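Local structure of ribulose bisphosphate carboxylase (Hyperthermus butylicus DSM 5456, 6HUN) at residues V344-R349 / Q354-K359; Q158-I163 / P375-A380. The protein probably catalyses the magnesium-dependent carboxylation of ribulose 1,5-bisphosphate to two molecules of 3-phosphoglycerate, serving an archaeal pathway of AMP breakdown. One frame throughout, in Å; residues are numbered along the deposited sequence.

Contact 1: V344-R349 / Q354-K359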
# COMPACT_ATOMS: atom_id res chain seq x y z
N VAL A 344 -9.18 -8.30 -18.49
CA VAL A 344 -7.76 -8.42 -18.77
C VAL A 344 -7.43 -7.69 -20.06
O VAL A 344 -6.34 -7.07 -20.19
CB VAL A 344 -7.32 -9.90 -18.84
CG1 VAL A 344 -5.88 -10.04 -19.44
CG2 VAL A 344 -7.39 -10.51 -17.45
N LEU A 345 -8.36 -7.73 -21.03
CA LEU A 345 -8.12 -7.03 -22.30
C LEU A 345 -8.16 -5.51 -22.10
O LEU A 345 -7.39 -4.79 -22.73
CB LEU A 345 -9.11 -7.46 -23.39
CG LEU A 345 -8.71 -8.65 -24.27
CD1 LEU A 345 -8.05 -9.75 -23.42
CD2 LEU A 345 -9.92 -9.22 -25.00
N GLU A 346 -9.04 -5.02 -21.21
CA GLU A 346 -9.03 -3.59 -20.90
C GLU A 346 -7.75 -3.18 -20.18
O GLU A 346 -7.20 -2.09 -20.45
CB GLU A 346 -10.29 -3.22 -20.08
CG GLU A 346 -11.56 -3.35 -20.96
CD GLU A 346 -11.48 -2.59 -22.33
OE1 GLU A 346 -11.50 -1.34 -22.30
OE2 GLU A 346 -11.40 -3.19 -23.45
N HIS A 347 -7.24 -4.02 -19.27
CA HIS A 347 -5.94 -3.77 -18.62
C HIS A 347 -4.81 -3.62 -19.64
O HIS A 347 -3.94 -2.77 -19.48
CB HIS A 347 -5.52 -4.91 -17.72
CG HIS A 347 -6.39 -5.12 -16.53
ND1 HIS A 347 -6.24 -6.22 -15.71
CD2 HIS A 347 -7.42 -4.40 -16.03
CE1 HIS A 347 -7.15 -6.16 -14.75
NE2 HIS A 347 -7.89 -5.06 -14.92
N THR A 348 -4.74 -4.54 -20.60
CA THR A 348 -3.68 -4.42 -21.61
C THR A 348 -3.87 -3.15 -22.42
O THR A 348 -2.90 -2.44 -22.72
CB THR A 348 -3.65 -5.63 -22.58
OG1 THR A 348 -4.75 -5.56 -23.48
CG2 THR A 348 -3.66 -6.96 -21.81
N ARG A 349 -5.13 -2.80 -22.73
CA ARG A 349 -5.32 -1.58 -23.51
C ARG A 349 -4.89 -0.36 -22.74
O ARG A 349 -4.23 0.53 -23.29
CB ARG A 349 -6.78 -1.40 -23.97
CG ARG A 349 -7.26 -2.35 -25.03
CD ARG A 349 -8.77 -2.08 -25.32
NE ARG A 349 -8.92 -0.75 -25.92
CZ ARG A 349 -9.89 0.13 -25.66
NH1 ARG A 349 -9.88 1.30 -26.29
NH2 ARG A 349 -10.88 -0.16 -24.81
N GLN A 354 -1.85 4.61 -26.79
CA GLN A 354 -1.57 6.03 -26.65
C GLN A 354 -2.83 6.84 -26.38
O GLN A 354 -2.73 7.97 -25.88
CB GLN A 354 -0.87 6.57 -27.91
CG GLN A 354 0.66 6.44 -27.83
CD GLN A 354 1.21 6.52 -26.38
OE1 GLN A 354 1.69 5.51 -25.84
NE2 GLN A 354 1.21 7.73 -25.77
N TYR A 355 -3.99 6.29 -26.70
CA TYR A 355 -5.27 6.97 -26.52
C TYR A 355 -6.29 5.89 -26.19
O TYR A 355 -6.78 5.20 -27.08
CB TYR A 355 -5.68 7.77 -27.74
CG TYR A 355 -6.55 8.96 -27.40
CD1 TYR A 355 -7.68 8.81 -26.57
CD2 TYR A 355 -6.26 10.24 -27.87
CE1 TYR A 355 -8.48 9.89 -26.23
CE2 TYR A 355 -7.06 11.33 -27.55
CZ TYR A 355 -8.17 11.15 -26.73
OH TYR A 355 -8.97 12.24 -26.40
N TYR A 356 -6.60 5.74 -24.91
CA TYR A 356 -7.57 4.76 -24.48
C TYR A 356 -8.98 5.32 -24.59
O TYR A 356 -9.27 6.39 -24.05
CB TYR A 356 -7.29 4.33 -23.02
CG TYR A 356 -8.38 3.40 -22.49
CD1 TYR A 356 -9.45 3.89 -21.74
CD2 TYR A 356 -8.33 2.02 -22.72
CE1 TYR A 356 -10.45 3.05 -21.25
CE2 TYR A 356 -9.32 1.17 -22.27
CZ TYR A 356 -10.36 1.68 -21.50
OH TYR A 356 -11.34 0.83 -21.08
N ARG A 357 -9.88 4.58 -25.25
CA ARG A 357 -11.29 4.94 -25.26
C ARG A 357 -12.11 3.73 -24.83
O ARG A 357 -12.00 2.66 -25.44
CB ARG A 357 -11.71 5.42 -26.65
CG ARG A 357 -11.08 6.74 -27.00
CD ARG A 357 -11.69 7.31 -28.29
NE ARG A 357 -10.95 8.46 -28.81
CZ ARG A 357 -9.84 8.36 -29.55
NH1 ARG A 357 -9.34 7.16 -29.82
NH2 ARG A 357 -9.23 9.45 -30.02
N PRO A 358 -12.96 3.86 -23.79
CA PRO A 358 -13.88 2.77 -23.44
C PRO A 358 -14.81 2.39 -24.59
O PRO A 358 -15.17 3.21 -25.45
CB PRO A 358 -14.68 3.35 -22.26
CG PRO A 358 -13.91 4.54 -21.81
CD PRO A 358 -13.21 5.07 -22.99
N LYS A 359 -15.22 1.13 -24.62
CA LYS A 359 -16.21 0.75 -25.62
C LYS A 359 -17.55 1.40 -25.33
O LYS A 359 -17.83 1.83 -24.21
CB LYS A 359 -16.33 -0.77 -25.71
CG LYS A 359 -14.96 -1.43 -25.75
CD LYS A 359 -14.97 -2.79 -26.46
CE LYS A 359 -13.73 -3.57 -26.08
NZ LYS A 359 -13.56 -3.63 -24.57
O HOH W 1 -14.30 -0.59 -22.59
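E346 OE1 is gripped by three groups: it accepts a very short bond (2.5 Å) from Y356 OH, a weak one from R349 NH2, one turn further along the same helix, and one from a water at 2.9 Å. That water also accepts the backbone N-H of K359, so it bridges the helix to the end of 354-359. The second oxygen, E346 OE2, forms a salt bridge with K359 NZ, likewise very short. A chain bent at chi2 (-52°) carries the carboxylate from the flank of the helix to these partners. With a lysine and an arginine both beside it, this glutamate is likely to stay ionised.

R349 works on two fronts. NH1 donates to R357 O at 2.7 Å with an N-H...O angle of 159°, and the oxygen lies in the guanidinium plane; NH2 adds a weak bond to the same carbonyl. Y356 CE2 stands over one face of the R349 guanidinium, offset toward its rim, 3.3 Å from NH2. The planes are 31° apart and only the CE2 side of the ring comes over the guanidinium, which falls short of a parallel stack. Together E346, R349 and K359 form a salt-bridge network, in which the carboxylate probably offsets the repulsion of R349 NH2 and K359 NZ, 4.4 Å apart.

The contact ties helix 339-352 to the segment leaving it, where strand 355-356 pairs antiparallel with 368-369. Y356 also meets F313 of helix 312-322 edge-to-face, while L345 and T348 rest on helix 389-396.

Contact 2: Q158-I163 / P375-A380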
# COMPACT_ATOMS: atom_id res chain seq x y z
N GLN A 158 9.18 -0.04 -26.61
CA GLN A 158 10.21 0.07 -27.64
C GLN A 158 11.60 0.12 -27.04
O GLN A 158 12.54 -0.46 -27.59
CB GLN A 158 9.92 1.25 -28.55
CG GLN A 158 8.68 1.05 -29.49
CD GLN A 158 8.56 -0.33 -30.22
OE1 GLN A 158 9.51 -0.86 -30.83
NE2 GLN A 158 7.36 -0.91 -30.17
N GLY A 159 11.77 0.78 -25.88
CA GLY A 159 13.09 0.80 -25.29
C GLY A 159 13.54 -0.53 -24.76
O GLY A 159 14.73 -0.84 -24.80
N VAL A 160 12.60 -1.35 -24.24
CA VAL A 160 12.95 -2.69 -23.79
C VAL A 160 13.27 -3.57 -24.99
O VAL A 160 14.22 -4.37 -24.97
CB VAL A 160 11.80 -3.29 -22.98
CG1 VAL A 160 11.99 -4.79 -22.72
CG2 VAL A 160 11.58 -2.39 -21.62
N ARG A 161 12.47 -3.46 -26.04
CA ARG A 161 12.82 -4.26 -27.24
C ARG A 161 14.21 -3.89 -27.73
O ARG A 161 14.94 -4.73 -28.30
CB ARG A 161 11.79 -4.03 -28.33
CG ARG A 161 10.42 -4.64 -28.07
CD ARG A 161 9.56 -4.55 -29.32
NE ARG A 161 8.35 -5.36 -29.19
CZ ARG A 161 8.30 -6.69 -29.18
NH1 ARG A 161 9.40 -7.42 -29.33
NH2 ARG A 161 7.14 -7.29 -29.00
N GLU A 162 14.58 -2.63 -27.61
CA GLU A 162 15.88 -2.25 -28.15
C GLU A 162 16.99 -2.74 -27.25
O GLU A 162 18.03 -3.18 -27.75
CB GLU A 162 15.98 -0.75 -28.36
CG GLU A 162 15.06 -0.25 -29.46
CD GLU A 162 14.70 1.22 -29.28
OE1 GLU A 162 14.58 1.94 -30.31
OE2 GLU A 162 14.52 1.65 -28.11
N ILE A 163 16.80 -2.69 -25.93
CA ILE A 163 17.73 -3.31 -24.98
C ILE A 163 17.99 -4.78 -25.33
O ILE A 163 19.15 -5.25 -25.37
CB ILE A 163 17.18 -3.19 -23.54
CG1 ILE A 163 17.32 -1.76 -23.02
CG2 ILE A 163 17.85 -4.23 -22.63
CD1 ILE A 163 16.43 -1.53 -21.74
N PRO A 375 4.19 3.59 -23.66
CA PRO A 375 3.45 2.36 -23.34
C PRO A 375 4.26 1.39 -22.49
O PRO A 375 5.48 1.35 -22.51
CB PRO A 375 3.13 1.76 -24.71
CG PRO A 375 4.20 2.28 -25.59
CD PRO A 375 4.60 3.67 -25.09
N VAL A 376 3.53 0.54 -21.79
CA VAL A 376 4.06 -0.42 -20.83
C VAL A 376 3.92 -1.82 -21.44
O VAL A 376 2.89 -2.10 -22.03
CB VAL A 376 3.25 -0.32 -19.51
CG1 VAL A 376 3.60 -1.48 -18.62
CG2 VAL A 376 3.62 1.07 -18.85
N PHE A 377 4.87 -2.74 -21.18
CA PHE A 377 4.72 -4.17 -21.54
C PHE A 377 3.77 -4.87 -20.57
O PHE A 377 4.11 -5.02 -19.40
CB PHE A 377 6.06 -4.90 -21.48
CG PHE A 377 6.72 -5.15 -22.81
CD1 PHE A 377 6.05 -5.87 -23.84
CD2 PHE A 377 8.00 -4.69 -23.04
CE1 PHE A 377 6.67 -6.12 -25.08
CE2 PHE A 377 8.61 -4.91 -24.26
CZ PHE A 377 7.97 -5.60 -25.28
N PRO A 378 2.63 -5.38 -21.02
CA PRO A 378 1.83 -6.24 -20.16
C PRO A 378 2.57 -7.55 -20.00
O PRO A 378 3.22 -8.05 -20.95
CB PRO A 378 0.52 -6.46 -20.95
CG PRO A 378 0.56 -5.50 -22.06
CD PRO A 378 2.01 -5.12 -22.33
N VAL A 379 2.46 -8.12 -18.82
CA VAL A 379 3.06 -9.41 -18.52
C VAL A 379 1.95 -10.44 -18.37
O VAL A 379 0.99 -10.22 -17.62
CB VAL A 379 3.92 -9.32 -17.26
CG1 VAL A 379 4.41 -10.71 -16.85
CG2 VAL A 379 5.04 -8.27 -17.50
N ALA A 380 2.06 -11.54 -19.11
CA ALA A 380 1.10 -12.63 -19.01
C ALA A 380 1.73 -13.80 -18.27
O ALA A 380 2.92 -14.10 -18.44
CB ALA A 380 0.64 -13.06 -20.40
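F377 makes the contact with 158-163, through V160 and R161. Ahead of it, P375 packs on I157 and shares a backbone hydrogen bond with it, which ties the chain to the start of helix 156-164. V376 turns to V351 of helix 339-352 instead.

F377 then directs its ring at the helix, with a chi1 of -102° that departs from the usual staggered values. It starts the seventh strand of the TIM barrel, its backbone bonded to D325 and V327 and its side chain packed on H326; the helix therefore packs at the N-terminal end of the strands, opposite the usual catalytic mouth. V160 CB lies in the ring plane at the edge, and V160 CG1 approaches CE2 obliquely at 3.7 Å. On the R161 side, CG comes to the ring edge, 3.8 Å from CZ, while the same CZ stands over one guanidinium face, offset toward its rim. The planes are 67° apart, which rules out a parallel cation-pi stack. R161 spends its charge in a salt bridge to D399, and NH1 bonds to I166 O and R169 O, bonds that probably fix the guanidinium with one face turned to CZ. With an alanine in place of F377 the ring is gone, and a gap would probably open between V160, the R161 chain and H326.

P378 bonds through its backbone to I401 of the eighth strand and packs on V351, and V379 contacts H326.

Overall arrangement
From the N terminus the chain first forms the N-terminal domain with its mixed sheet, then helix 156-164, which carries 158-163, the first segment of contact 2, just ahead of the barrel. It then builds barrel strands 171-174 to 326-328. Helix 339-352 follows; contact 1 closes a loop of only four residues between 344-349 and 354-359, joining this helix to the small two-stranded sheet. The chain then enters strand 377-380, where contact 2 closes a loop of 211 residues. Contact 1 is thus nested inside contact 2. Their centres lie about 17 Å apart, yet they touch: Q354 OE1 packs 3.5 Å from P375 CD, and T348 CB lies 4.2 Å from P378 CG.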